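Local coordinates for methionyl-tRNA formyltransferase (Clostridium thermocellum, PDB 1ZGH), which probably transfers a formyl group from 10-formyltetrahydrofolate to the methionine carried by initiator tRNA, preparing it to start bacterial protein synthesis, at residues F146-D151 / N169-E174; V101-T106 / T128-I133. One frame throughout, in Å; residues are numbered along the deposited sequence.

Contact 1 (F146-D151 / N169-E174)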
loop_
_atom_site.group_PDB
_atom_site.type_symbol
_atom_site.label_atom_id
_atom_site.label_comp_id
_atom_site.label_asym_id
_atom_site.label_seq_id
_atom_site.Cartn_x
_atom_site.Cartn_y
_atom_site.Cartn_z
ATOM N N PHE A 146 16.096 0.127 2.238
ATOM C CA PHE A 146 16.192 1.607 2.255
ATOM C C PHE A 146 14.776 2.250 2.199
ATOM O O PHE A 146 13.763 1.547 2.059
ATOM C CB PHE A 146 17.094 2.143 1.116
ATOM C CG PHE A 146 16.629 1.759 -0.284
ATOM C CD1 PHE A 146 15.750 2.574 -0.987
ATOM C CD2 PHE A 146 17.077 0.603 -0.888
ATOM C CE1 PHE A 146 15.314 2.230 -2.267
ATOM C CE2 PHE A 146 16.661 0.254 -2.173
ATOM C CZ PHE A 146 15.769 1.066 -2.856
ATOM N N LYS A 147 14.728 3.577 2.329
ATOM C CA LYS A 147 13.491 4.346 2.462
ATOM C C LYS A 147 13.473 5.521 1.502
ATOM O O LYS A 147 14.537 6.000 1.099
ATOM C CB LYS A 147 13.340 4.903 3.888
ATOM C CG LYS A 147 13.241 3.837 4.964
ATOM C CD LYS A 147 13.160 4.430 6.365
ATOM C CE LYS A 147 13.192 3.335 7.411
ATOM N NZ LYS A 147 13.021 3.870 8.786
ATOM N N ARG A 148 12.266 5.966 1.138
ATOM C CA ARG A 148 12.063 7.193 0.358
ATOM C C ARG A 148 10.897 7.990 0.945
ATOM O O ARG A 148 9.959 7.389 1.468
ATOM C CB ARG A 148 11.769 6.868 -1.111
ATOM C CG ARG A 148 12.918 6.212 -1.864
ATOM C CD ARG A 148 14.075 7.163 -2.112
ATOM N NE ARG A 148 15.240 6.459 -2.673
ATOM C CZ ARG A 148 16.353 6.137 -2.013
ATOM N NH1 ARG A 148 16.527 6.448 -0.731
ATOM N NH2 ARG A 148 17.335 5.509 -2.652
ATOM N N ASP A 149 10.956 9.322 0.862
ATOM C CA ASP A 149 9.877 10.188 1.351
ATOM C C ASP A 149 8.593 10.100 0.509
ATOM O O ASP A 149 8.641 9.857 -0.721
ATOM C CB ASP A 149 10.309 11.661 1.380
ATOM C CG ASP A 149 11.421 11.942 2.389
ATOM O OD1 ASP A 149 11.527 11.236 3.425
ATOM O OD2 ASP A 149 12.197 12.887 2.133
ATOM N N LEU A 150 7.460 10.288 1.185
ATOM C CA LEU A 150 6.137 10.280 0.564
ATOM C C LEU A 150 5.214 11.279 1.253
ATOM O O LEU A 150 5.012 11.220 2.473
ATOM C CB LEU A 150 5.499 8.880 0.638
ATOM C CG LEU A 150 4.064 8.763 0.094
ATOM C CD1 LEU A 150 3.929 8.962 -1.434
ATOM C CD2 LEU A 150 3.451 7.476 0.525
ATOM N N ASP A 151 4.640 12.180 0.462
ATOM C CA ASP A 151 3.630 13.112 0.946
ATOM C C ASP A 151 2.232 12.471 0.988
ATOM O O ASP A 151 1.876 11.670 0.121
ATOM C CB ASP A 151 3.608 14.344 0.034
ATOM C CG ASP A 151 4.918 15.166 0.104
ATOM O OD1 ASP A 151 5.489 15.334 1.213
ATOM O OD2 ASP A 151 5.339 15.684 -0.958
ATOM N N ASN A 169 9.670 3.821 -10.238
ATOM C CA ASN A 169 10.633 4.653 -10.985
ATOM C C ASN A 169 11.949 4.815 -10.248
ATOM O O ASN A 169 12.974 4.984 -10.881
ATOM C CB ASN A 169 10.042 6.022 -11.314
ATOM C CG ASN A 169 8.894 5.949 -12.340
ATOM O OD1 ASN A 169 8.551 4.879 -12.862
ATOM N ND2 ASN A 169 8.327 7.100 -12.650
ATOM N N ASP A 170 11.932 4.709 -8.921
ATOM C CA ASP A 170 13.123 4.968 -8.098
ATOM C C ASP A 170 13.564 3.730 -7.312
ATOM O O ASP A 170 14.694 3.257 -7.484
ATOM C CB ASP A 170 12.831 6.146 -7.162
ATOM C CG ASP A 170 13.984 6.467 -6.210
ATOM O OD1 ASP A 170 13.785 7.363 -5.351
ATOM O OD2 ASP A 170 15.084 5.855 -6.309
HETATM N N MSE A 171 12.679 3.177 -6.489
HETATM C CA MSE A 171 13.078 2.144 -5.545
HETATM C C MSE A 171 13.438 0.785 -6.180
HETATM O O MSE A 171 14.491 0.227 -5.864
HETATM C CB MSE A 171 12.038 1.981 -4.438
HETATM C CG MSE A 171 11.806 3.278 -3.675
HETATM SE SE MSE A 171 10.570 3.047 -2.200
HETATM C CE MSE A 171 11.821 2.407 -0.812
ATOM N N ILE A 172 12.566 0.260 -7.033
ATOM C CA ILE A 172 12.808 -0.999 -7.704
ATOM C C ILE A 172 14.102 -0.955 -8.554
ATOM O O ILE A 172 14.957 -1.797 -8.366
ATOM C CB ILE A 172 11.553 -1.535 -8.457
ATOM C CG1 ILE A 172 10.543 -2.059 -7.417
ATOM C CG2 ILE A 172 11.923 -2.708 -9.389
ATOM C CD1 ILE A 172 9.219 -2.554 -7.972
ATOM N N PRO A 173 14.274 0.044 -9.438
ATOM C CA PRO A 173 15.559 0.148 -10.167
ATOM C C PRO A 173 16.817 0.184 -9.283
ATOM O O PRO A 173 17.827 -0.462 -9.601
ATOM C CB PRO A 173 15.409 1.455 -10.945
ATOM C CG PRO A 173 13.947 1.587 -11.137
ATOM C CD PRO A 173 13.344 1.107 -9.849
ATOM N N GLU A 174 16.762 0.932 -8.193
ATOM C CA GLU A 174 17.885 0.999 -7.248
ATOM C C GLU A 174 18.156 -0.345 -6.580
ATOM O O GLU A 174 19.312 -0.823 -6.541
ATOM C CB GLU A 174 17.626 2.059 -6.171
ATOM C CG GLU A 174 18.572 1.932 -4.968
ATOM C CD GLU A 174 19.312 3.210 -4.687
ATOM O OE1 GLU A 174 19.188 3.741 -3.559
ATOM O OE2 GLU A 174 20.025 3.673 -5.605
#

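Contact 2 (V101-T106 / T128-I133)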
loop_
_atom_site.group_PDB
_atom_site.type_symbol
_atom_site.label_atom_id
_atom_site.label_comp_id
_atom_site.label_asym_id
_atom_site.label_seq_id
_atom_site.Cartn_x
_atom_site.Cartn_y
_atom_site.Cartn_z
ATOM N N VAL A 101 10.336 -8.780 -1.134
ATOM C CA VAL A 101 10.438 -7.357 -0.824
ATOM C C VAL A 101 9.058 -6.696 -0.771
ATOM O O VAL A 101 8.371 -6.586 -1.774
ATOM C CB VAL A 101 11.306 -6.625 -1.865
ATOM C CG1 VAL A 101 11.578 -5.194 -1.431
ATOM C CG2 VAL A 101 12.602 -7.400 -2.082
ATOM N N VAL A 102 8.655 -6.292 0.416
ATOM C CA VAL A 102 7.432 -5.518 0.615
ATOM C C VAL A 102 7.774 -4.036 0.746
ATOM O O VAL A 102 8.815 -3.682 1.271
ATOM C CB VAL A 102 6.680 -6.062 1.861
ATOM C CG1 VAL A 102 5.753 -5.007 2.497
ATOM C CG2 VAL A 102 5.907 -7.284 1.468
ATOM N N PHE A 103 6.861 -3.178 0.293
ATOM C CA PHE A 103 7.024 -1.734 0.332
ATOM C C PHE A 103 6.000 -1.172 1.289
ATOM O O PHE A 103 4.823 -1.081 0.947
ATOM C CB PHE A 103 6.856 -1.170 -1.081
ATOM C CG PHE A 103 7.943 -1.583 -2.004
ATOM C CD1 PHE A 103 7.856 -2.764 -2.712
ATOM C CD2 PHE A 103 9.085 -0.808 -2.147
ATOM C CE1 PHE A 103 8.865 -3.137 -3.560
ATOM C CE2 PHE A 103 10.080 -1.176 -3.007
ATOM C CZ PHE A 103 9.980 -2.333 -3.705
ATOM N N HIS A 104 6.428 -0.863 2.515
ATOM C CA HIS A 104 5.492 -0.520 3.589
ATOM C C HIS A 104 5.605 0.975 3.887
ATOM O O HIS A 104 6.694 1.481 4.117
ATOM C CB HIS A 104 5.755 -1.396 4.803
ATOM C CG HIS A 104 4.908 -1.073 5.986
ATOM N ND1 HIS A 104 3.627 -1.549 6.143
ATOM C CD2 HIS A 104 5.164 -0.312 7.079
ATOM C CE1 HIS A 104 3.132 -1.106 7.286
ATOM N NE2 HIS A 104 4.051 -0.363 7.881
HETATM N N MSE A 105 4.482 1.692 3.820
HETATM C CA MSE A 105 4.541 3.165 3.783
HETATM C C MSE A 105 4.653 3.844 5.136
HETATM O O MSE A 105 4.091 4.916 5.356
HETATM C CB MSE A 105 3.371 3.748 2.973
HETATM C CG MSE A 105 2.012 3.570 3.549
HETATM SE SE MSE A 105 0.776 4.915 2.661
HETATM C CE MSE A 105 0.975 4.357 0.853
ATOM N N THR A 106 5.400 3.240 6.052
ATOM C CA THR A 106 5.734 3.913 7.293
ATOM C C THR A 106 7.257 3.936 7.497
ATOM O O THR A 106 8.026 3.175 6.862
ATOM C CB THR A 106 5.057 3.276 8.509
ATOM O OG1 THR A 106 5.664 2.000 8.793
ATOM C CG2 THR A 106 3.564 3.107 8.266
ATOM N N THR A 128 5.398 10.721 5.236
ATOM C CA THR A 128 5.860 9.437 5.764
ATOM C C THR A 128 7.079 8.985 4.950
ATOM O O THR A 128 7.610 9.755 4.140
ATOM C CB THR A 128 4.704 8.383 5.737
ATOM O OG1 THR A 128 5.099 7.188 6.417
ATOM C CG2 THR A 128 4.247 8.041 4.321
ATOM N N LYS A 129 7.523 7.755 5.160
ATOM C CA LYS A 129 8.528 7.144 4.297
ATOM C C LYS A 129 7.976 5.818 3.790
ATOM O O LYS A 129 7.158 5.183 4.450
ATOM C CB LYS A 129 9.849 6.943 5.042
ATOM C CG LYS A 129 10.604 8.246 5.327
ATOM C CD LYS A 129 12.034 7.992 5.639
ATOM C CE LYS A 129 12.727 9.198 6.298
ATOM N NZ LYS A 129 12.489 10.441 5.524
ATOM N N ILE A 130 8.382 5.437 2.588
ATOM C CA ILE A 130 8.151 4.101 2.077
ATOM C C ILE A 130 9.411 3.296 2.405
ATOM O O ILE A 130 10.503 3.694 2.000
ATOM C CB ILE A 130 7.914 4.120 0.539
ATOM C CG1 ILE A 130 6.785 5.107 0.192
ATOM C CG2 ILE A 130 7.611 2.705 0.011
ATOM C CD1 ILE A 130 6.589 5.311 -1.311
ATOM N N SER A 131 9.262 2.220 3.187
ATOM C CA SER A 131 10.340 1.323 3.534
ATOM C C SER A 131 10.257 0.042 2.706
ATOM O O SER A 131 9.239 -0.676 2.727
ATOM C CB SER A 131 10.304 0.945 5.022
ATOM O OG SER A 131 10.227 2.071 5.850
ATOM N N ALA A 132 11.333 -0.245 1.975
ATOM C CA ALA A 132 11.482 -1.538 1.305
ATOM C C ALA A 132 12.088 -2.492 2.331
ATOM O O ALA A 132 13.174 -2.219 2.874
ATOM C CB ALA A 132 12.350 -1.405 0.075
ATOM N N ILE A 133 11.369 -3.580 2.625
ATOM C CA ILE A 133 11.786 -4.553 3.640
ATOM C C ILE A 133 11.730 -5.992 3.160
ATOM O O ILE A 133 10.931 -6.341 2.293
ATOM C CB ILE A 133 10.925 -4.462 4.915
ATOM C CG1 ILE A 133 9.491 -4.937 4.645
ATOM C CG2 ILE A 133 10.943 -3.035 5.437
ATOM C CD1 ILE A 133 8.606 -4.945 5.871
#

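Contact 1 (F146-D151 / N169-E174)
Arg-148 reaches from the edge strand to two carboxylates that stand one turn apart on helix 156-178, Asp-170 and Glu-174. Its chain bends at chi2, about CB-CG, setting one face of the guanidinium against the CD1 edge of the Phe-146 ring, offset toward the rim. Both acids meet the guanidinium at its edge, but with different attitudes. The Asp-170 carboxylate is turned only 25° from the guanidinium plane, and its OD1 makes a weak hydrogen bond, 3.2 Å, to Arg-148 NE as part of a salt bridge. Glu-174 stands steeply across, with planes 76° apart, and brings OE1 to 2.7 Å from NH2 in a closer salt bridge. NH1 turns back to the carbonyl O of Lys-147 at 2.7 Å, again weakly bonded, so each of the three nitrogens has an oxygen partner.

Beneath this charged layer the contact is apolar. With chi1 at 59°, the ring of Phe-146 sits between its own backbone N and carbonyl carbon and leans to the helix. CZ points edge-on at the carbonyl O of Met-171, 3.4 Å away, while CG of Glu-174 lies 3.6 Å from the same CZ and its OE1 hangs over the ring centre. Met-171, deposited as selenomethionine, runs past both strand side chains in the opposite direction: its CG lies 3.6 Å from Arg-148 CG, and the bend before CE lays that methyl against Phe-146 CE1 at 3.8 Å. A long, flexible, unbranched chain suits this slot between ring and aliphatic stem.

Two carboxylates outnumber one guanidinium, so their negative charge is probably only partly offset; Lys-178 is a weak, long partner of Glu-174. On this partly exposed surface solvent probably softens the salt bridges, while Met-171 and Phe-146 beneath supply apolar contact independent of charge.

Contact 2 (V101-T106 / T128-I133)
Ser-131 and Thr-128 each use a side-chain hydroxyl to hold the main chain just where strand 100-104 runs out. Up to His-104 the strands pair as an antiparallel ladder: Val-102 with Ile-133 and His-104 with Ser-131 are hydrogen-bonded pairs, and Phe-103 with Ala-132 is the non-hydrogen-bonded pair between them. Beyond His-104, hydroxyls reach the carbonyls. Ser-131 OG, beside its own backbone N (chi1 -51°), donates to Thr-106 O at 2.7 Å, nearly in line with the C=O bond. Thr-128 OG1, extended away from its N (chi1 -172°), donates to Met-105 O over the same distance, but from above the carbonyl plane.

Side chains alternate between the faces. Phe-103 lies on the side covered by helix 156-178; its CE2 is 3.8 Å from the small Ala-132 CB, which makes room for the ring, and Ile-130 CG2 comes in near the ring plane. Across the sheet, Ile-133 CG1 rests 4.1 Å from Val-102 CB, and His-104 touches Asp-140, with NE2 hydrogen-bonded to Gly-111 O. Antiparallel pairing added to a parallel sheet fits the Rossmann-like N-terminal domain of formyltransferases, and a histidine meeting an aspartate at the strand end is consistent with their active site.

How the contacts relate
Both contacts build on one sheet. Contact 2 joins two of its inner strands and is buried; contact 1 lies nearer the surface, where the outermost strand, 144-151, meets helix 156-178. Strand 127-134 lies between strands 100-104 and 144-151 and ties the contacts together: Ile-130 N probably bonds to Arg-148 O, and the methyl of Met-171 packs on Ile-130 O. The chemistry follows position. Inside, backbone hydrogen bonds, small hydroxyls and branched aliphatics prevail, with Lys-129, at the margin, the only lysine or arginine; outside, arginine and acids join side chains of a strand and helix that share no backbone ladder.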